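Local coordinates for FMN reductase (NADPH) (Bacillus subtilis, PDB 3N2S), which reduces FMN, nitroaromatic compounds, quinones and azo dyes with NADPH as reductant, working as a flavin-binding homodimer, at residues V43-I48 with L111-L116; V78-L83 with D153-L158. All coordinates share one frame; numbering follows the deposited sequence.

Contact 1: V43-I48 with L111-L116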
loop_
_atom_site.group_PDB
_atom_site.type_symbol
_atom_site.label_atom_id
_atom_site.label_comp_id
_atom_site.label_asym_id
_atom_site.label_seq_id
_atom_site.Cartn_x
_atom_site.Cartn_y
_atom_site.Cartn_z
ATOM N N VAL A 43 -4.977 -6.854 11.920
ATOM C CA VAL A 43 -6.372 -6.634 11.495
ATOM C C VAL A 43 -6.759 -7.187 10.140
ATOM O O VAL A 43 -7.946 -7.483 9.936
ATOM C CB VAL A 43 -6.906 -5.192 11.737
ATOM C CG1 VAL A 43 -6.583 -4.717 13.151
ATOM C CG2 VAL A 43 -6.336 -4.208 10.713
ATOM N N GLN A 44 -5.785 -7.300 9.198
ATOM C CA GLN A 44 -6.005 -7.815 7.834
ATOM C C GLN A 44 -7.252 -7.145 7.223
ATOM O O GLN A 44 -8.198 -7.819 6.808
ATOM C CB GLN A 44 -6.134 -9.362 7.851
ATOM C CG GLN A 44 -4.884 -10.062 8.366
ATOM C CD GLN A 44 -5.151 -11.476 8.853
ATOM O OE1 GLN A 44 -5.213 -12.419 8.081
ATOM N NE2 GLN A 44 -5.239 -11.660 10.145
ATOM N N ALA A 45 -7.242 -5.804 7.220
ATOM C CA ALA A 45 -8.396 -4.971 6.848
ATOM C C ALA A 45 -8.650 -4.841 5.339
ATOM O O ALA A 45 -8.825 -3.745 4.824
ATOM C CB ALA A 45 -8.294 -3.606 7.519
ATOM N N TYR A 46 -8.731 -5.980 4.651
ATOM C CA TYR A 46 -8.952 -5.988 3.205
ATOM C C TYR A 46 -9.689 -7.233 2.741
ATOM O O TYR A 46 -9.753 -8.243 3.453
ATOM C CB TYR A 46 -7.594 -5.857 2.450
ATOM C CG TYR A 46 -6.609 -6.954 2.791
ATOM C CD1 TYR A 46 -6.569 -8.134 2.053
ATOM C CD2 TYR A 46 -5.774 -6.844 3.900
ATOM C CE1 TYR A 46 -5.734 -9.185 2.420
ATOM C CE2 TYR A 46 -4.926 -7.882 4.274
ATOM C CZ TYR A 46 -4.913 -9.053 3.534
ATOM O OH TYR A 46 -4.077 -10.068 3.911
ATOM N N SER A 47 -10.195 -7.169 1.508
ATOM C CA SER A 47 -10.812 -8.262 0.780
ATOM C C SER A 47 -10.367 -8.185 -0.653
ATOM O O SER A 47 -9.990 -7.110 -1.136
ATOM C CB SER A 47 -12.336 -8.222 0.883
ATOM O OG SER A 47 -12.713 -8.992 2.010
ATOM N N ILE A 48 -10.331 -9.345 -1.319
ATOM C CA ILE A 48 -9.914 -9.468 -2.712
ATOM C C ILE A 48 -11.052 -10.123 -3.466
ATOM O O ILE A 48 -11.448 -11.240 -3.126
ATOM C CB ILE A 48 -8.597 -10.279 -2.839
ATOM C CG1 ILE A 48 -7.477 -9.719 -1.924
ATOM C CG2 ILE A 48 -8.153 -10.381 -4.313
ATOM C CD1 ILE A 48 -6.248 -10.678 -1.716
ATOM N N LEU A 111 -6.446 1.027 3.835
ATOM C CA LEU A 111 -5.832 1.322 2.537
ATOM C C LEU A 111 -4.413 0.757 2.460
ATOM O O LEU A 111 -4.055 0.134 1.461
ATOM C CB LEU A 111 -5.803 2.834 2.270
ATOM C CG LEU A 111 -6.906 3.368 1.341
ATOM C CD1 LEU A 111 -8.279 3.190 1.973
ATOM C CD2 LEU A 111 -6.678 4.829 1.038
ATOM N N ILE A 112 -3.614 0.976 3.516
ATOM C CA ILE A 112 -2.234 0.474 3.582
ATOM C C ILE A 112 -2.236 -1.067 3.583
ATOM O O ILE A 112 -1.485 -1.670 2.830
ATOM C CB ILE A 112 -1.452 1.101 4.771
ATOM C CG1 ILE A 112 -1.258 2.637 4.521
ATOM C CG2 ILE A 112 -0.098 0.376 4.982
ATOM C CD1 ILE A 112 -0.912 3.455 5.793
ATOM N N ASP A 113 -3.094 -1.694 4.404
ATOM C CA ASP A 113 -3.168 -3.165 4.457
ATOM C C ASP A 113 -3.458 -3.755 3.071
ATOM O O ASP A 113 -2.789 -4.691 2.658
ATOM C CB ASP A 113 -4.245 -3.617 5.457
ATOM C CG ASP A 113 -3.724 -4.048 6.824
ATOM O OD1 ASP A 113 -2.618 -3.597 7.219
ATOM O OD2 ASP A 113 -4.423 -4.830 7.500
ATOM N N ALA A 114 -4.464 -3.217 2.362
ATOM C CA ALA A 114 -4.840 -3.685 1.020
ATOM C C ALA A 114 -3.715 -3.484 0.022
ATOM O O ALA A 114 -3.479 -4.364 -0.809
ATOM C CB ALA A 114 -6.098 -2.962 0.537
ATOM N N ALA A 115 -3.034 -2.314 0.077
ATOM C CA ALA A 115 -1.930 -2.023 -0.862
ATOM C C ALA A 115 -0.731 -2.964 -0.636
ATOM O O ALA A 115 -0.173 -3.462 -1.616
ATOM C CB ALA A 115 -1.496 -0.567 -0.741
ATOM N N LEU A 116 -0.362 -3.248 0.634
ATOM C CA LEU A 116 0.763 -4.178 0.888
ATOM C C LEU A 116 0.428 -5.561 0.340
ATOM O O LEU A 116 1.284 -6.192 -0.287
ATOM C CB LEU A 116 1.114 -4.285 2.392
ATOM C CG LEU A 116 1.430 -3.004 3.167
ATOM C CD1 LEU A 116 1.789 -3.325 4.620
ATOM C CD2 LEU A 116 2.506 -2.177 2.520
#

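Contact 2: V78-L83 with D153-L158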
loop_
_atom_site.group_PDB
_atom_site.type_symbol
_atom_site.label_atom_id
_atom_site.label_comp_id
_atom_site.label_asym_id
_atom_site.label_seq_id
_atom_site.Cartn_x
_atom_site.Cartn_y
_atom_site.Cartn_z
ATOM N N VAL A 78 -9.998 -7.438 -7.605
ATOM C CA VAL A 78 -10.362 -6.110 -7.099
ATOM C C VAL A 78 -9.983 -6.067 -5.623
ATOM O O VAL A 78 -10.507 -6.862 -4.828
ATOM C CB VAL A 78 -11.831 -5.654 -7.364
ATOM C CG1 VAL A 78 -12.093 -4.272 -6.745
ATOM C CG2 VAL A 78 -12.131 -5.636 -8.864
ATOM N N PHE A 79 -9.071 -5.140 -5.262
ATOM C CA PHE A 79 -8.635 -4.981 -3.877
ATOM C C PHE A 79 -9.526 -3.993 -3.187
ATOM O O PHE A 79 -9.718 -2.883 -3.692
ATOM C CB PHE A 79 -7.144 -4.563 -3.781
ATOM C CG PHE A 79 -6.232 -5.744 -3.997
ATOM C CD1 PHE A 79 -5.660 -6.408 -2.916
ATOM C CD2 PHE A 79 -5.992 -6.234 -5.281
ATOM C CE1 PHE A 79 -4.853 -7.534 -3.114
ATOM C CE2 PHE A 79 -5.166 -7.344 -5.481
ATOM C CZ PHE A 79 -4.608 -7.992 -4.393
ATOM N N CYS A 80 -10.056 -4.389 -2.022
ATOM C CA CYS A 80 -10.954 -3.527 -1.234
ATOM C C CYS A 80 -10.425 -3.287 0.142
ATOM O O CYS A 80 -9.958 -4.234 0.773
ATOM C CB CYS A 80 -12.351 -4.143 -1.120
ATOM S SG CYS A 80 -13.107 -4.617 -2.685
ATOM N N ALA A 81 -10.659 -2.064 0.677
ATOM C CA ALA A 81 -10.467 -1.771 2.093
ATOM C C ALA A 81 -11.678 -2.479 2.708
ATOM O O ALA A 81 -12.781 -2.401 2.145
ATOM C CB ALA A 81 -10.530 -0.264 2.340
ATOM N N ASP A 82 -11.476 -3.260 3.776
ATOM C CA ASP A 82 -12.574 -4.024 4.378
ATOM C C ASP A 82 -12.577 -3.923 5.896
ATOM O O ASP A 82 -11.706 -4.484 6.552
ATOM C CB ASP A 82 -12.527 -5.517 3.933
ATOM C CG ASP A 82 -13.711 -6.397 4.341
ATOM O OD1 ASP A 82 -14.359 -6.094 5.359
ATOM O OD2 ASP A 82 -13.917 -7.449 3.701
ATOM N N LEU A 83 -13.603 -3.266 6.435
ATOM C CA LEU A 83 -13.846 -3.173 7.884
ATOM C C LEU A 83 -15.198 -3.821 8.226
ATOM O O LEU A 83 -15.624 -3.852 9.391
ATOM C CB LEU A 83 -13.730 -1.731 8.370
ATOM C CG LEU A 83 -12.295 -1.142 8.299
ATOM C CD1 LEU A 83 -12.269 0.327 8.582
ATOM C CD2 LEU A 83 -11.331 -1.891 9.217
ATOM N N ASP A 153 -21.653 -2.283 3.261
ATOM C CA ASP A 153 -21.111 -1.088 3.905
ATOM C C ASP A 153 -19.793 -1.468 4.572
ATOM O O ASP A 153 -19.579 -2.649 4.843
ATOM C CB ASP A 153 -22.085 -0.503 4.931
ATOM C CG ASP A 153 -22.213 0.989 4.765
ATOM O OD1 ASP A 153 -21.552 1.728 5.523
ATOM O OD2 ASP A 153 -22.918 1.424 3.818
ATOM N N HIS A 154 -18.887 -0.487 4.762
ATOM C CA HIS A 154 -17.544 -0.716 5.348
ATOM C C HIS A 154 -16.601 -1.490 4.425
ATOM O O HIS A 154 -15.587 -2.029 4.877
ATOM C CB HIS A 154 -17.601 -1.323 6.766
ATOM C CG HIS A 154 -18.409 -0.491 7.704
ATOM N ND1 HIS A 154 -17.979 0.758 8.105
ATOM C CD2 HIS A 154 -19.625 -0.734 8.234
ATOM C CE1 HIS A 154 -18.937 1.227 8.889
ATOM N NE2 HIS A 154 -19.949 0.367 8.990
ATOM N N VAL A 155 -16.949 -1.539 3.132
ATOM C CA VAL A 155 -16.120 -2.169 2.097
ATOM C C VAL A 155 -15.934 -1.119 0.994
ATOM O O VAL A 155 -16.918 -0.572 0.487
ATOM C CB VAL A 155 -16.650 -3.534 1.567
ATOM C CG1 VAL A 155 -15.771 -4.065 0.432
ATOM C CG2 VAL A 155 -16.725 -4.569 2.678
ATOM N N LEU A 156 -14.668 -0.786 0.683
ATOM C CA LEU A 156 -14.381 0.209 -0.336
ATOM C C LEU A 156 -13.456 -0.355 -1.421
ATOM O O LEU A 156 -12.263 -0.541 -1.152
ATOM C CB LEU A 156 -13.748 1.479 0.303
ATOM C CG LEU A 156 -13.592 2.710 -0.622
ATOM C CD1 LEU A 156 -14.973 3.362 -0.926
ATOM C CD2 LEU A 156 -12.700 3.757 0.018
ATOM N N PRO A 157 -13.947 -0.561 -2.666
ATOM C CA PRO A 157 -13.024 -0.988 -3.747
ATOM C C PRO A 157 -12.001 0.141 -3.983
ATOM O O PRO A 157 -12.357 1.310 -3.964
ATOM C CB PRO A 157 -13.952 -1.196 -4.953
ATOM C CG PRO A 157 -15.368 -1.331 -4.349
ATOM C CD PRO A 157 -15.324 -0.375 -3.179
ATOM N N LEU A 158 -10.715 -0.211 -4.076
ATOM C CA LEU A 158 -9.634 0.770 -4.207
ATOM C C LEU A 158 -9.055 0.770 -5.608
ATOM O O LEU A 158 -8.807 1.833 -6.176
ATOM C CB LEU A 158 -8.505 0.458 -3.187
ATOM C CG LEU A 158 -8.926 0.271 -1.721
ATOM C CD1 LEU A 158 -7.723 -0.070 -0.860
ATOM C CD2 LEU A 158 -9.605 1.548 -1.181
#

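Contact 1: V43-I48 with L111-L116
Asp113 reaches out from helix 104-127 toward the turn that precedes strand 46-51, and its carboxylate meets the backbone there. OD2 takes the N-H of Ala45 on its anti lone pair, with 3.0 Å between Ala45 N and Asp113 OD2 and an angle at the hydrogen of 159°. The same oxygen bonds the hydroxyl of Thr39, while OD1 receives the N-H of Ser40, so both carboxylate oxygens are gripped and the buried group cannot turn freely. Thr39 and Ser40 line an FMN pocket, so Asp113 acts as a second-shell residue tying that loop, the turn and the helix together. The side chains of Val43 and Asp113 cross at about a right angle, bringing Val43 CG2 to 3.8 Å from Asp113 OD2.

Ala45 is the centre of an inverse gamma turn, closed by a weak bond from Tyr46 N to Gln44 O, and just past it the chain of this alpha-beta-alpha sandwich enters strand 46-51, outermost within this chain, though the sheet continues into the second subunit through Ile48. Tyr46 CB points at the helix, 3.8 Å from Ala114 CB, and the crowded first torsion (chi1 58°) lays the ring obliquely along the Asp113-Ala114 backbone. Ring atom CD2 comes 3.9 Å from Asp113 CB, the ring plane standing 73° from that of the carboxylate. Gln44 OE1 accepts the N-H of Leu176 of the second subunit.

Contact 2: V78-L83 with D153-L158
Two neighbouring antiparallel strands of the central sheet, 75-82 and 155-164, pair here through four backbone hydrogen bonds. Ala81 and Leu156 form the hydrogen-bonded pair: Leu156 N lies 2.9 Å from Ala81 O in the carbonyl plane, whereas Ala81 N approaches Leu156 O from above its plane. Leu158 N to Phe79 O and Leu83 N to His154 O, the latter 2.8 Å long, point nearly along their C=O axes.

On one face, Cys80 CB touches Val155 CG1 at 3.8 Å and its SG leans over Pro157 CA. Asp82 and Val155 run side by side, with Val155 CG2 3.9 Å from Asp82 OD1; the carboxylate's polar partners include Tyr187 of the second subunit and the backbone N of Arg85. Beside Ala81, whose side chain is on the face shared with Leu156, Leu158 brings CD2 to 4.1 Å from Ala81 CB, and its CG lies over Ala81 N. An alanine in place of Leu158 would probably lose this cover over the Ala81 backbone and the packing on Met108 of the second subunit. Since Pro157 has no N-H to give and sits at a non-hydrogen-bonded position facing Cys80, the strand accommodates it without forfeiting a bond to strand 75-82.

Strands 46-51 and 75-82 are neighbours in the sheet, so contacts 1 and 2 meet along that strand pair, their centres about 8 Å apart. Ser47 O and Cys80 N join the backbones at 2.9 Å, and Ser47 OG meets Asp82 OD2 at 2.6 Å, both probable hydrogen bonds. Ala114 of contact 1 also touches Leu158 of contact 2, tying helix 104-127 to a third strand. Contact 1 lies nearer the flavin: the helix carries Ile112 and Leu116 of an FMN pocket, and the side chain of Asp113 is about 4 Å from a bound FMN, against about 7 Å for that of Leu158. Both contacts also touch the second subunit.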